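Side-chain contacts in aryl acylamidase (bacterium CSBL00001, PDB 4YJ6), which probably hydrolyses the amide bond of aryl acylamides, as a member of the amidase signature enzyme family: residues Asp85-Lys90 with Pro134-Arg139; Met325-Thr330 with Asp361-Ile366; Ser333-Arg338 with Asp343-His348. All blocks are in the same frame, centred on the assembly; numbering follows the deposited sequence.

Interaction 1 of 3, residues Asp85-Lys90 with Pro134-Arg139; sequences DLFAAK and PVYGFR
Leu86 and Phe87, in the loop that leaves strand 80-84, meet Tyr136 and Gly137 of a tightly wound loop of the amidase-signature fold. Residues 134-137 form a type II beta turn: Gly137 N bonds back to Pro134 O at 2.9 Å, and the dihedrals of Val135 and Tyr136 fit that class. Tyr136, third in the turn, sends its CB away from Leu86 and Phe87, yet the ring swings back to them. Its edge receives Phe87 CZ nearly in plane, with CZ 3.7 Å from Tyr136 CD1. The two ring planes stand 46° apart and their centroids 6.0 Å, an oblique apolar touch that is neither stacked nor edge-to-face. Beyond Phe87, the Tyr136 ring also packs on Thr330 and Met334 of helix 315-339.

At the Tyr136-Gly137 peptide, Leu86 takes over. With its CG anti to the backbone N (chi1 176°), it holds CD1 3.4 Å from Gly137 N, while CD2 lies 3.6 Å from Gly137 CA. Shortening Leu86 to alanine would remove both methyls and would probably leave this peptide without its apolar cover, opening a gap between the loops. Gly137 itself has a positive phi of 65°, and a beta carbon built on it would fall only 2.7 Å from Leu86 CD2.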
ATOM      1  N   ASP A  85       0.131  -4.216 -10.302  1.00 12.16           N
ATOM      2  CA  ASP A  85      -0.128  -3.765 -11.664  1.00 13.57           C
ATOM      3  C   ASP A  85      -0.682  -2.315 -11.704  1.00 14.81           C
ATOM      4  O   ASP A  85      -1.829  -2.084 -12.105  1.00 13.85           O
ATOM      5  CB  ASP A  85      -1.132  -4.751 -12.316  1.00 11.72           C
ATOM      6  CG  ASP A  85      -1.458  -4.386 -13.758  1.00 15.77           C
ATOM      7  OD1 ASP A  85      -0.667  -3.633 -14.376  1.00 13.44           O
ATOM      8  OD2 ASP A  85      -2.496  -4.909 -14.269  1.00 15.48           O
ATOM      9  N   LEU A  86       0.137  -1.337 -11.315  1.00 11.63           N
ATOM     10  CA  LEU A  86      -0.243   0.066 -11.423  1.00 12.21           C
ATOM     11  C   LEU A  86       1.047   0.825 -11.728  1.00 12.80           C
ATOM     12  O   LEU A  86       1.922   0.926 -10.866  1.00 12.69           O
ATOM     13  CB  LEU A  86      -0.895   0.580 -10.115  1.00 11.94           C
ATOM     14  CG  LEU A  86      -1.211   2.081 -10.161  1.00 10.09           C
ATOM     15  CD1 LEU A  86      -2.203   2.405 -11.318  1.00 13.19           C
ATOM     16  CD2 LEU A  86      -1.802   2.529  -8.812  1.00 13.30           C
ATOM     17  N   PHE A  87       1.171   1.283 -12.982  1.00 12.48           N
ATOM     18  CA  PHE A  87       2.436   1.791 -13.508  1.00 13.78           C
ATOM     19  C   PHE A  87       3.564   0.775 -13.291  1.00 17.17           C
ATOM     20  O   PHE A  87       4.719   1.138 -13.066  1.00 14.55           O
ATOM     21  CB  PHE A  87       2.760   3.158 -12.921  1.00 13.65           C
ATOM     22  CG  PHE A  87       1.756   4.205 -13.325  1.00 14.46           C
ATOM     23  CD1 PHE A  87       1.831   4.794 -14.596  1.00 18.61           C
ATOM     24  CD2 PHE A  87       0.711   4.552 -12.477  1.00 17.39           C
ATOM     25  CE1 PHE A  87       0.910   5.741 -14.993  1.00 15.99           C
ATOM     26  CE2 PHE A  87      -0.231   5.514 -12.869  1.00 16.67           C
ATOM     27  CZ  PHE A  87      -0.131   6.107 -14.111  1.00 16.65           C
ATOM     28  N   ALA A  88       3.208  -0.500 -13.378  1.00 15.18           N
ATOM     29  CA  ALA A  88       4.209  -1.571 -13.300  1.00 12.56           C
ATOM     30  C   ALA A  88       5.259  -1.341 -14.378  1.00 15.20           C
ATOM     31  O   ALA A  88       4.907  -1.060 -15.515  1.00 16.10           O
ATOM     32  CB  ALA A  88       3.543  -2.924 -13.506  1.00 12.68           C
ATOM     33  N   ALA A  89       6.536  -1.463 -14.028  1.00 12.35           N
ATOM     34  CA  ALA A  89       7.562  -1.577 -15.066  1.00 12.19           C
ATOM     35  C   ALA A  89       8.470  -2.741 -14.711  1.00 14.18           C
ATOM     36  O   ALA A  89       9.189  -2.713 -13.704  1.00 14.12           O
ATOM     37  CB  ALA A  89       8.375  -0.285 -15.188  1.00 14.12           C
ATOM     38  N   LYS A  90       8.430  -3.782 -15.541  1.00 13.24           N
ATOM     39  CA  LYS A  90       9.369  -4.892 -15.384  1.00 16.41           C
ATOM     40  C   LYS A  90       9.535  -5.461 -16.783  1.00 17.21           C
ATOM     41  O   LYS A  90       8.555  -5.814 -17.432  1.00 15.07           O
ATOM     42  CB  LYS A  90       8.850  -5.963 -14.421  1.00 16.45           C
ATOM     43  CG  LYS A  90       9.891  -7.097 -14.277  1.00 22.94           C
ATOM     44  CD  LYS A  90       9.557  -8.049 -13.193  1.00 26.66           C
ATOM     45  CE  LYS A  90      10.785  -8.932 -12.823  1.00 24.86           C
ATOM     46  NZ  LYS A  90      11.429  -9.692 -13.942  1.00 25.01           N
ATOM     47  N   PRO A 134      -7.382  -0.823  -9.012  1.00 13.74           N
ATOM     48  CA  PRO A 134      -8.372  -0.055  -9.766  1.00 13.54           C
ATOM     49  C   PRO A 134      -7.691   0.806 -10.826  1.00 13.74           C
ATOM     50  O   PRO A 134      -6.476   1.084 -10.763  1.00 13.62           O
ATOM     51  CB  PRO A 134      -8.985   0.867  -8.698  1.00 12.81           C
ATOM     52  CG  PRO A 134      -7.817   1.133  -7.765  1.00 12.86           C
ATOM     53  CD  PRO A 134      -7.152  -0.253  -7.667  1.00 13.12           C
ATOM     54  N   VAL A 135      -8.468   1.229 -11.809  1.00 12.98           N
ATOM     55  CA  VAL A 135      -7.934   1.966 -12.945  1.00 14.12           C
ATOM     56  C   VAL A 135      -7.209   3.221 -12.477  1.00 13.43           C
ATOM     57  O   VAL A 135      -7.752   4.011 -11.726  1.00 13.46           O
ATOM     58  CB  VAL A 135      -9.061   2.349 -13.950  1.00 14.87           C
ATOM     59  CG1 VAL A 135      -8.554   3.367 -14.977  1.00 14.73           C
ATOM     60  CG2 VAL A 135      -9.648   1.069 -14.620  1.00 16.49           C
ATOM     61  N   TYR A 136      -5.961   3.366 -12.916  1.00 12.81           N
ATOM     62  CA  TYR A 136      -5.123   4.527 -12.585  1.00 14.89           C
ATOM     63  C   TYR A 136      -4.985   4.737 -11.068  1.00 13.89           C
ATOM     64  O   TYR A 136      -4.603   5.828 -10.619  1.00 14.06           O
ATOM     65  CB  TYR A 136      -5.655   5.810 -13.264  1.00 13.59           C
ATOM     66  CG  TYR A 136      -5.127   6.036 -14.674  1.00 13.30           C
ATOM     67  CD1 TYR A 136      -3.777   6.225 -14.885  1.00 14.76           C
ATOM     68  CD2 TYR A 136      -5.984   6.072 -15.794  1.00 13.09           C
ATOM     69  CE1 TYR A 136      -3.268   6.445 -16.166  1.00 15.56           C
ATOM     70  CE2 TYR A 136      -5.489   6.293 -17.073  1.00 15.68           C
ATOM     71  CZ  TYR A 136      -4.133   6.471 -17.251  1.00 15.03           C
ATOM     72  OH  TYR A 136      -3.598   6.690 -18.502  1.00 16.20           O
ATOM     73  N   GLY A 137      -5.219   3.685 -10.290  1.00 12.96           N
ATOM     74  CA  GLY A 137      -5.140   3.790  -8.831  1.00 13.34           C
ATOM     75  C   GLY A 137      -6.198   4.713  -8.216  1.00 13.68           C
ATOM     76  O   GLY A 137      -6.110   5.034  -7.041  1.00 14.71           O
ATOM     77  N   PHE A 138      -7.213   5.110  -8.989  1.00 13.50           N
ATOM     78  CA  PHE A 138      -7.977   6.324  -8.619  1.00 13.59           C
ATOM     79  C   PHE A 138      -9.196   5.980  -7.742  1.00 12.78           C
ATOM     80  O   PHE A 138     -10.335   6.373  -8.039  1.00 14.27           O
ATOM     81  CB  PHE A 138      -8.362   7.127  -9.887  1.00 14.47           C
ATOM     82  CG  PHE A 138      -8.410   8.639  -9.680  1.00 15.64           C
ATOM     83  CD1 PHE A 138      -9.428   9.230  -8.955  1.00 20.00           C
ATOM     84  CD2 PHE A 138      -7.463   9.461 -10.252  1.00 20.36           C
ATOM     85  CE1 PHE A 138      -9.471  10.644  -8.777  1.00 18.42           C
ATOM     86  CE2 PHE A 138      -7.495  10.858 -10.059  1.00 21.73           C
ATOM     87  CZ  PHE A 138      -8.512  11.428  -9.315  1.00 18.71           C
ATOM     88  N   ARG A 139      -8.941   5.242  -6.663  1.00 12.88           N
ATOM     89  CA  ARG A 139      -9.928   5.000  -5.594  1.00 14.14           C
ATOM     90  C   ARG A 139      -9.328   4.071  -4.548  1.00 14.73           C
ATOM     91  O   ARG A 139      -8.361   3.348  -4.819  1.00 14.42           O
ATOM     92  CB  ARG A 139     -11.229   4.361  -6.122  1.00 15.51           C
ATOM     93  CG  ARG A 139     -10.974   3.107  -6.985  1.00 15.25           C
ATOM     94  CD  ARG A 139     -12.264   2.580  -7.666  1.00 15.57           C
ATOM     95  NE  ARG A 139     -12.766   3.530  -8.646  1.00 14.39           N
ATOM     96  CZ  ARG A 139     -14.040   3.677  -9.002  1.00 17.94           C
ATOM     97  NH1 ARG A 139     -14.996   2.937  -8.446  1.00 18.01           N
ATOM     98  NH2 ARG A 139     -14.350   4.589  -9.921  1.00 14.70           N
TER

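Interaction 2 of 3, residues Met325-Thr330 with Asp361-Ile366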
HETATM    1  N   MSE A 325      -4.663  17.031  -7.967  1.00 13.29           N
HETATM    2  CA  MSE A 325      -3.222  16.778  -8.034  1.00 15.50           C
HETATM    3  C   MSE A 325      -2.871  15.447  -8.683  1.00 15.26           C
HETATM    4  O   MSE A 325      -1.913  15.377  -9.452  1.00 15.57           O
HETATM    5  CB  MSE A 325      -2.634  16.849  -6.618  1.00 14.76           C
HETATM    6  CG  MSE A 325      -2.627  18.243  -6.171  1.00 15.26           C
HETATM    7 SE   MSE A 325      -2.269  18.169  -4.259  1.00 44.71          SE
HETATM    8  CE  MSE A 325      -0.526  17.431  -4.252  1.00 21.03           C
ATOM      9  N   ILE A 326      -3.631  14.396  -8.390  1.00 12.92           N
ATOM     10  CA  ILE A 326      -3.414  13.086  -9.024  1.00 14.05           C
ATOM     11  C   ILE A 326      -3.842  13.114 -10.497  1.00 14.78           C
ATOM     12  O   ILE A 326      -3.251  12.471 -11.380  1.00 13.63           O
ATOM     13  CB  ILE A 326      -4.260  11.989  -8.283  1.00 16.12           C
ATOM     14  CG1 ILE A 326      -3.678  11.764  -6.889  1.00 17.22           C
ATOM     15  CG2 ILE A 326      -4.307  10.658  -9.113  1.00 18.97           C
ATOM     16  CD1 ILE A 326      -2.465  10.792  -6.885  1.00 17.61           C
ATOM     17  N   ALA A 327      -4.896  13.865 -10.765  1.00 12.83           N
ATOM     18  CA  ALA A 327      -5.455  13.890 -12.113  1.00 13.68           C
ATOM     19  C   ALA A 327      -4.477  14.502 -13.131  1.00 14.59           C
ATOM     20  O   ALA A 327      -4.489  14.103 -14.269  1.00 13.64           O
ATOM     21  CB  ALA A 327      -6.801  14.683 -12.116  1.00 13.77           C
ATOM     22  N   ILE A 328      -3.655  15.485 -12.745  1.00 14.88           N
ATOM     23  CA  ILE A 328      -2.795  16.149 -13.719  1.00 13.87           C
ATOM     24  C   ILE A 328      -1.829  15.156 -14.382  1.00 15.40           C
ATOM     25  O   ILE A 328      -1.787  15.036 -15.610  1.00 13.49           O
ATOM     26  CB  ILE A 328      -2.066  17.390 -13.112  1.00 12.96           C
ATOM     27  CG1 ILE A 328      -3.112  18.461 -12.764  1.00 16.68           C
ATOM     28  CG2 ILE A 328      -1.045  17.957 -14.115  1.00 17.30           C
ATOM     29  CD1 ILE A 328      -2.608  19.566 -11.805  1.00 19.53           C
ATOM     30  N   PRO A 329      -1.076  14.389 -13.581  1.00 14.65           N
ATOM     31  CA  PRO A 329      -0.235  13.383 -14.258  1.00 15.73           C
ATOM     32  C   PRO A 329      -1.027  12.250 -14.887  1.00 16.18           C
ATOM     33  O   PRO A 329      -0.526  11.605 -15.795  1.00 15.67           O
ATOM     34  CB  PRO A 329       0.668  12.829 -13.139  1.00 18.64           C
ATOM     35  CG  PRO A 329       0.226  13.498 -11.875  1.00 19.92           C
ATOM     36  CD  PRO A 329      -0.772  14.557 -12.153  1.00 15.44           C
ATOM     37  N   THR A 330      -2.247  12.000 -14.419  1.00 13.83           N
ATOM     38  CA  THR A 330      -3.070  10.975 -15.054  1.00 14.86           C
ATOM     39  C   THR A 330      -3.429  11.441 -16.470  1.00 13.92           C
ATOM     40  O   THR A 330      -3.387  10.675 -17.424  1.00 15.62           O
ATOM     41  CB  THR A 330      -4.335  10.724 -14.220  1.00 14.33           C
ATOM     42  OG1 THR A 330      -3.938  10.254 -12.925  1.00 14.06           O
ATOM     43  CG2 THR A 330      -5.181   9.650 -14.880  1.00 15.27           C
ATOM     44  N   ASP A 361     -11.450  15.567 -17.060  1.00 18.58           N
ATOM     45  CA  ASP A 361     -11.951  16.746 -17.748  1.00 17.35           C
ATOM     46  C   ASP A 361     -11.734  17.997 -16.899  1.00 16.42           C
ATOM     47  O   ASP A 361     -11.448  19.068 -17.423  1.00 20.65           O
ATOM     48  CB  ASP A 361     -13.444  16.589 -18.061  1.00 21.23           C
ATOM     49  CG  ASP A 361     -13.720  15.552 -19.137  1.00 25.36           C
ATOM     50  OD1 ASP A 361     -12.823  15.219 -19.948  1.00 25.81           O
ATOM     51  OD2 ASP A 361     -14.873  15.075 -19.180  1.00 23.96           O
ATOM     52  N   ALA A 362     -11.863  17.860 -15.587  1.00 16.32           N
ATOM     53  CA  ALA A 362     -11.783  19.016 -14.711  1.00 19.20           C
ATOM     54  C   ALA A 362     -10.391  19.663 -14.788  1.00 19.28           C
ATOM     55  O   ALA A 362     -10.259  20.894 -14.637  1.00 19.36           O
ATOM     56  CB  ALA A 362     -12.102  18.597 -13.289  1.00 17.37           C
ATOM     57  N   VAL A 363      -9.343  18.864 -14.982  1.00 16.83           N
ATOM     58  CA  VAL A 363      -8.006  19.454 -14.949  1.00 18.26           C
ATOM     59  C   VAL A 363      -7.414  19.670 -16.334  1.00 19.52           C
ATOM     60  O   VAL A 363      -6.280  20.137 -16.457  1.00 18.18           O
ATOM     61  CB  VAL A 363      -7.003  18.648 -14.039  1.00 16.46           C
ATOM     62  CG1 VAL A 363      -7.595  18.472 -12.633  1.00 15.66           C
ATOM     63  CG2 VAL A 363      -6.636  17.281 -14.670  1.00 16.12           C
ATOM     64  N   ALA A 364      -8.159  19.336 -17.380  1.00 19.89           N
ATOM     65  CA  ALA A 364      -7.596  19.409 -18.738  1.00 21.21           C
ATOM     66  C   ALA A 364      -6.974  20.785 -19.051  1.00 23.70           C
ATOM     67  O   ALA A 364      -5.933  20.891 -19.740  1.00 23.06           O
ATOM     68  CB  ALA A 364      -8.683  19.062 -19.775  1.00 22.60           C
ATOM     69  N   ASP A 365      -7.627  21.824 -18.547  1.00 22.53           N
ATOM     70  CA  ASP A 365      -7.128  23.202 -18.658  1.00 23.88           C
ATOM     71  C   ASP A 365      -7.104  23.897 -17.290  1.00 19.88           C
ATOM     72  O   ASP A 365      -7.521  25.046 -17.137  1.00 18.76           O
ATOM     73  CB  ASP A 365      -7.978  23.993 -19.652  1.00 25.24           C
ATOM     74  CG  ASP A 365      -7.913  23.394 -21.049  1.00 30.48           C
ATOM     75  OD1 ASP A 365      -6.856  23.551 -21.715  1.00 31.74           O
ATOM     76  OD2 ASP A 365      -8.898  22.734 -21.477  1.00 34.95           O
ATOM     77  N   ILE A 366      -6.617  23.179 -16.279  1.00 18.77           N
ATOM     78  CA  ILE A 366      -6.592  23.718 -14.927  1.00 18.38           C
ATOM     79  C   ILE A 366      -5.775  25.002 -14.910  1.00 18.02           C
ATOM     80  O   ILE A 366      -4.739  25.088 -15.575  1.00 18.54           O
ATOM     81  CB  ILE A 366      -6.003  22.695 -13.943  1.00 16.20           C
ATOM     82  CG1 ILE A 366      -6.125  23.209 -12.500  1.00 15.66           C
ATOM     83  CG2 ILE A 366      -4.537  22.313 -14.315  1.00 16.02           C
ATOM     84  CD1 ILE A 366      -5.726  22.171 -11.498  1.00 16.86           C
TER
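Ala327 and Ile328, adjacent residues on helix 315-339, meet Val363 on helix 354-363 and Ile366 farther along the chain. No hydrogen bond crosses between the two segments; the contact is made by apolar side chains alone. Ala327 points its CB at Val363 and touches both branches of the valine, the nearer being CG2, 3.6 Å from Ala327 CB. The nearest CA atoms, those of Ile328 and Val363, are 6.3 Å apart. Val363 has its CG1 anti to the carbonyl carbon (chi1 -54°), which leaves CG2 to face the backbone between Ala327 and Ile328.

Ile328 starts off pointing along the interface rather than into it, but its longer branch, extended beyond CG1, carries its end toward the other segment. CG1 lies anti to the carbonyl carbon (chi1 -66°) and passes 4.1 Å from Val363 CB. Farther out, Ile328 CD1 meets Ile366 CD1 at 4.1 Å, the two side chains crossing at about a right angle. Ile366 is brought there by a backbone turn, in which Ile366 N bonds to Val363 O at 3.1 Å.

Pro329 follows, and the helix kinks there because a proline nitrogen has no hydrogen to give to the turn before. One residue on, Thr330 grips Ile326 O twice: Thr330 N is 3.2 Å from Ile326 O, and Thr330 OG1 is 2.8 Å from Ile326 O, the hydroxyl sitting 43° out of the carbonyl plane.

Around this contact, Val363 also lies on Arg324 and Val331 of helix 315-339, Ala327 reaches Trp359 of helix 354-363, and Ile366 leans on Ile371 of helix 368-389, so that three helices converge here.

Interaction 3 of 3, residues Ser333-Arg338 with Asp343-His348; sequences SMQALR and DLYGEH. With PO4 (phosphate ion), chain C.
Asp343 OD1, set beside Arg338, accepts from two backbone nitrogens, Tyr345 N at 3.0 Å and, weakly, Gly346 N at 3.1 Å. The aliphatic part of Arg338 runs alongside the carboxylate, with CD 3.3 Å from Asp343 OD1. The opposite charges are too far apart for a salt bridge; water 2 links them instead, donating to Asp343 OD2 at 2.6 Å and accepting from Arg338 NH1. Arg338 NH2 in turn donates to Gln335 OE1 at 2.8 Å, which helps fix the guanidinium, and one face of the guanidinium is met by Tyr345 CD2, off toward the rim of that group.

The bond from Tyr345 N makes residues 343-345 an Asx turn, and the turn sets Tyr345 against helix 315-339. There Met334, a selenomethionine bent at chi3 (60°), places CE over the ring centre. CE stands 3.8 Å from the Tyr345 centroid and 6° off the normal, a CH-pi contact, with SE obliquely beside the ring in a Met-aromatic contact. Met334 CE also touches Leu344 CB, and Leu337 CD1 meets Leu344 CD1. Beyond the turn, His348 ND1 donates to phosphate O1 at 2.7 Å, nearly straight at 170°.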
ATOM      1  N   SER A 333      -0.489  10.961 -18.734  1.00 15.97           N
ATOM      2  CA  SER A 333      -0.425   9.562 -19.165  1.00 18.40           C
ATOM      3  C   SER A 333      -1.413   9.281 -20.313  1.00 18.81           C
ATOM      4  O   SER A 333      -1.062   8.661 -21.336  1.00 18.14           O
ATOM      5  CB  SER A 333      -0.723   8.629 -17.983  1.00 17.64           C
ATOM      6  OG  SER A 333      -0.926   7.287 -18.426  1.00 16.92           O
HETATM    7  N   MSE A 334      -2.662   9.713 -20.148  1.00 17.59           N
HETATM    8  CA  MSE A 334      -3.655   9.463 -21.191  1.00 16.56           C
HETATM    9  C   MSE A 334      -3.297  10.165 -22.500  1.00 17.86           C
HETATM   10  O   MSE A 334      -3.495   9.612 -23.573  1.00 20.30           O
HETATM   11  CB  MSE A 334      -5.017   9.916 -20.737  1.00 18.86           C
HETATM   12  CG  MSE A 334      -5.479   9.028 -19.617  1.00 21.23           C
HETATM   13 SE   MSE A 334      -7.143   9.639 -18.939  1.00 50.15          SE
HETATM   14  CE  MSE A 334      -8.224   9.490 -20.636  1.00 20.53           C
ATOM     15  N   GLN A 335      -2.799  11.389 -22.408  1.00 17.84           N
ATOM     16  CA  GLN A 335      -2.410  12.125 -23.609  1.00 20.06           C
ATOM     17  C   GLN A 335      -1.249  11.384 -24.310  1.00 23.14           C
ATOM     18  O   GLN A 335      -1.239  11.246 -25.528  1.00 20.62           O
ATOM     19  CB  GLN A 335      -1.987  13.562 -23.255  1.00 21.72           C
ATOM     20  CG  GLN A 335      -3.124  14.465 -22.737  1.00 21.74           C
ATOM     21  CD  GLN A 335      -4.051  14.947 -23.855  1.00 30.36           C
ATOM     22  OE1 GLN A 335      -3.734  14.815 -25.044  1.00 30.34           O
ATOM     23  NE2 GLN A 335      -5.206  15.493 -23.478  1.00 29.61           N
ATOM     24  N   ALA A 336      -0.267  10.918 -23.538  1.00 19.21           N
ATOM     25  CA  ALA A 336       0.881  10.200 -24.128  1.00 21.62           C
ATOM     26  C   ALA A 336       0.425   8.885 -24.771  1.00 23.94           C
ATOM     27  O   ALA A 336       0.867   8.549 -25.867  1.00 22.67           O
ATOM     28  CB  ALA A 336       1.958   9.937 -23.094  1.00 21.58           C
ATOM     29  N   LEU A 337      -0.462   8.148 -24.113  1.00 21.33           N
ATOM     30  CA  LEU A 337      -0.968   6.894 -24.683  1.00 21.55           C
ATOM     31  C   LEU A 337      -1.700   7.159 -25.994  1.00 22.68           C
ATOM     32  O   LEU A 337      -1.538   6.404 -26.953  1.00 24.17           O
ATOM     33  CB  LEU A 337      -1.925   6.163 -23.711  1.00 21.79           C
ATOM     34  CG  LEU A 337      -1.214   5.545 -22.499  1.00 22.12           C
ATOM     35  CD1 LEU A 337      -2.196   5.073 -21.441  1.00 19.89           C
ATOM     36  CD2 LEU A 337      -0.361   4.395 -22.980  1.00 20.23           C
ATOM     37  N   ARG A 338      -2.502   8.225 -26.035  1.00 21.11           N
ATOM     38  CA  ARG A 338      -3.233   8.542 -27.258  1.00 24.49           C
ATOM     39  C   ARG A 338      -2.257   8.814 -28.393  1.00 24.97           C
ATOM     40  O   ARG A 338      -2.469   8.375 -29.534  1.00 23.75           O
ATOM     41  CB  ARG A 338      -4.126   9.759 -27.086  1.00 24.33           C
ATOM     42  CG  ARG A 338      -4.867  10.130 -28.377  1.00 24.92           C
ATOM     43  CD  ARG A 338      -6.044  11.030 -28.113  1.00 27.66           C
ATOM     44  NE  ARG A 338      -5.607  12.307 -27.587  1.00 25.86           N
ATOM     45  CZ  ARG A 338      -6.434  13.291 -27.246  1.00 32.97           C
ATOM     46  NH1 ARG A 338      -7.752  13.139 -27.389  1.00 30.36           N
ATOM     47  NH2 ARG A 338      -5.941  14.436 -26.776  1.00 32.07           N
ATOM     48  N   ASP A 343      -6.214   5.250 -27.565  1.00 22.90           N
ATOM     49  CA  ASP A 343      -6.973   6.470 -27.296  1.00 24.46           C
ATOM     50  C   ASP A 343      -8.076   6.186 -26.277  1.00 24.13           C
ATOM     51  O   ASP A 343      -9.107   5.589 -26.607  1.00 21.21           O
ATOM     52  CB  ASP A 343      -7.594   6.966 -28.604  1.00 26.27           C
ATOM     53  CG  ASP A 343      -8.257   8.326 -28.474  1.00 29.51           C
ATOM     54  OD1 ASP A 343      -8.381   8.837 -27.342  1.00 24.78           O
ATOM     55  OD2 ASP A 343      -8.653   8.892 -29.518  1.00 29.07           O
ATOM     56  N   LEU A 344      -7.843   6.616 -25.033  1.00 21.20           N
ATOM     57  CA  LEU A 344      -8.768   6.399 -23.925  1.00 20.67           C
ATOM     58  C   LEU A 344      -9.778   7.545 -23.817  1.00 22.39           C
ATOM     59  O   LEU A 344     -10.698   7.493 -23.008  1.00 23.13           O
ATOM     60  CB  LEU A 344      -7.971   6.247 -22.618  1.00 20.75           C
ATOM     61  CG  LEU A 344      -7.132   4.968 -22.617  1.00 19.52           C
ATOM     62  CD1 LEU A 344      -5.952   5.039 -21.628  1.00 20.94           C
ATOM     63  CD2 LEU A 344      -8.034   3.777 -22.305  1.00 24.54           C
ATOM     64  N   TYR A 345      -9.609   8.579 -24.628  1.00 21.30           N
ATOM     65  CA  TYR A 345     -10.600   9.642 -24.693  1.00 23.58           C
ATOM     66  C   TYR A 345     -11.724   9.282 -25.669  1.00 26.50           C
ATOM     67  O   TYR A 345     -12.872   9.700 -25.499  1.00 25.80           O
ATOM     68  CB  TYR A 345      -9.956  10.933 -25.150  1.00 25.61           C
ATOM     69  CG  TYR A 345      -9.110  11.632 -24.114  1.00 23.84           C
ATOM     70  CD1 TYR A 345      -9.698  12.410 -23.116  1.00 24.60           C
ATOM     71  CD2 TYR A 345      -7.719  11.551 -24.154  1.00 24.37           C
ATOM     72  CE1 TYR A 345      -8.925  13.064 -22.177  1.00 25.58           C
ATOM     73  CE2 TYR A 345      -6.940  12.210 -23.221  1.00 24.38           C
ATOM     74  CZ  TYR A 345      -7.552  12.960 -22.237  1.00 24.78           C
ATOM     75  OH  TYR A 345      -6.804  13.624 -21.301  1.00 25.05           O
ATOM     76  N   GLY A 346     -11.376   8.526 -26.708  1.00 26.99           N
ATOM     77  CA  GLY A 346     -12.304   8.219 -27.788  1.00 28.57           C
ATOM     78  C   GLY A 346     -12.651   6.746 -27.875  1.00 23.60           C
ATOM     79  O   GLY A 346     -13.517   6.258 -27.157  1.00 22.64           O
ATOM     80  N   GLU A 347     -11.964   6.031 -28.760  1.00 25.03           N
ATOM     81  CA  GLU A 347     -12.271   4.624 -29.021  1.00 24.94           C
ATOM     82  C   GLU A 347     -12.449   3.794 -27.750  1.00 25.23           C
ATOM     83  O   GLU A 347     -13.374   2.994 -27.652  1.00 25.25           O
ATOM     84  CB  GLU A 347     -11.175   3.980 -29.878  1.00 27.01           C
ATOM     85  CG  GLU A 347     -11.548   2.562 -30.254  1.00 29.78           C
ATOM     86  CD  GLU A 347     -10.539   1.884 -31.156  1.00 32.13           C
ATOM     87  OE1 GLU A 347      -9.493   2.508 -31.460  1.00 35.40           O
ATOM     88  OE2 GLU A 347     -10.803   0.720 -31.531  1.00 35.96           O
ATOM     89  N   HIS A 348     -11.559   3.979 -26.775  1.00 21.51           N
ATOM     90  CA  HIS A 348     -11.535   3.120 -25.595  1.00 23.26           C
ATOM     91  C   HIS A 348     -12.008   3.861 -24.354  1.00 23.81           C
ATOM     92  O   HIS A 348     -11.644   3.507 -23.245  1.00 22.84           O
ATOM     93  CB  HIS A 348     -10.123   2.616 -25.358  1.00 21.60           C
ATOM     94  CG  HIS A 348      -9.561   1.874 -26.529  1.00 25.63           C
ATOM     95  ND1 HIS A 348     -10.056   0.655 -26.932  1.00 27.23           N
ATOM     96  CD2 HIS A 348      -8.574   2.186 -27.400  1.00 25.34           C
ATOM     97  CE1 HIS A 348      -9.385   0.234 -27.990  1.00 29.49           C
ATOM     98  NE2 HIS A 348      -8.483   1.149 -28.299  1.00 29.13           N
TER
HETATM   99  P   PO4 C 602     -11.847  -1.854 -25.153  1.00 37.01           P
HETATM  100  O1  PO4 C 602     -12.260  -0.645 -25.969  1.00 34.09           O
HETATM  101  O2  PO4 C 602     -10.427  -1.652 -24.666  1.00 28.45           O
HETATM  102  O3  PO4 C 602     -12.780  -2.051 -23.959  1.00 33.81           O
HETATM  103  O4  PO4 C 602     -11.932  -3.071 -26.051  1.00 36.72           O
HETATM  104  O   HOH W   1      -5.332   7.680 -24.247  1.00 17.53           O
HETATM  105  O   HOH W   2      -9.537  11.227 -28.964  1.00 35.67           O

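Interaction 1 closes in the chain before interactions 2 and 3 open, and interaction 3 is nested in the loop that interaction 2 closes. Interactions 2 and 3 share helix 315-339, using successive parts of it, with centres about 14 Å apart; interaction 1 lies about 17 Å and 16 Å from them, centre to centre. All three fall on one side of the chain's centre. The loop 134-139 joins them: Phe138 CE2 comes 3.3 Å from Ile326 CG2 in interaction 2, and Tyr136 OH, 2.7 Å from Ser333 OG, makes a probable hydrogen bond to interaction 3. Helix 315-339 is thus joined to the loop after strand 126-131, which in turn meets the loop after strand 80-84.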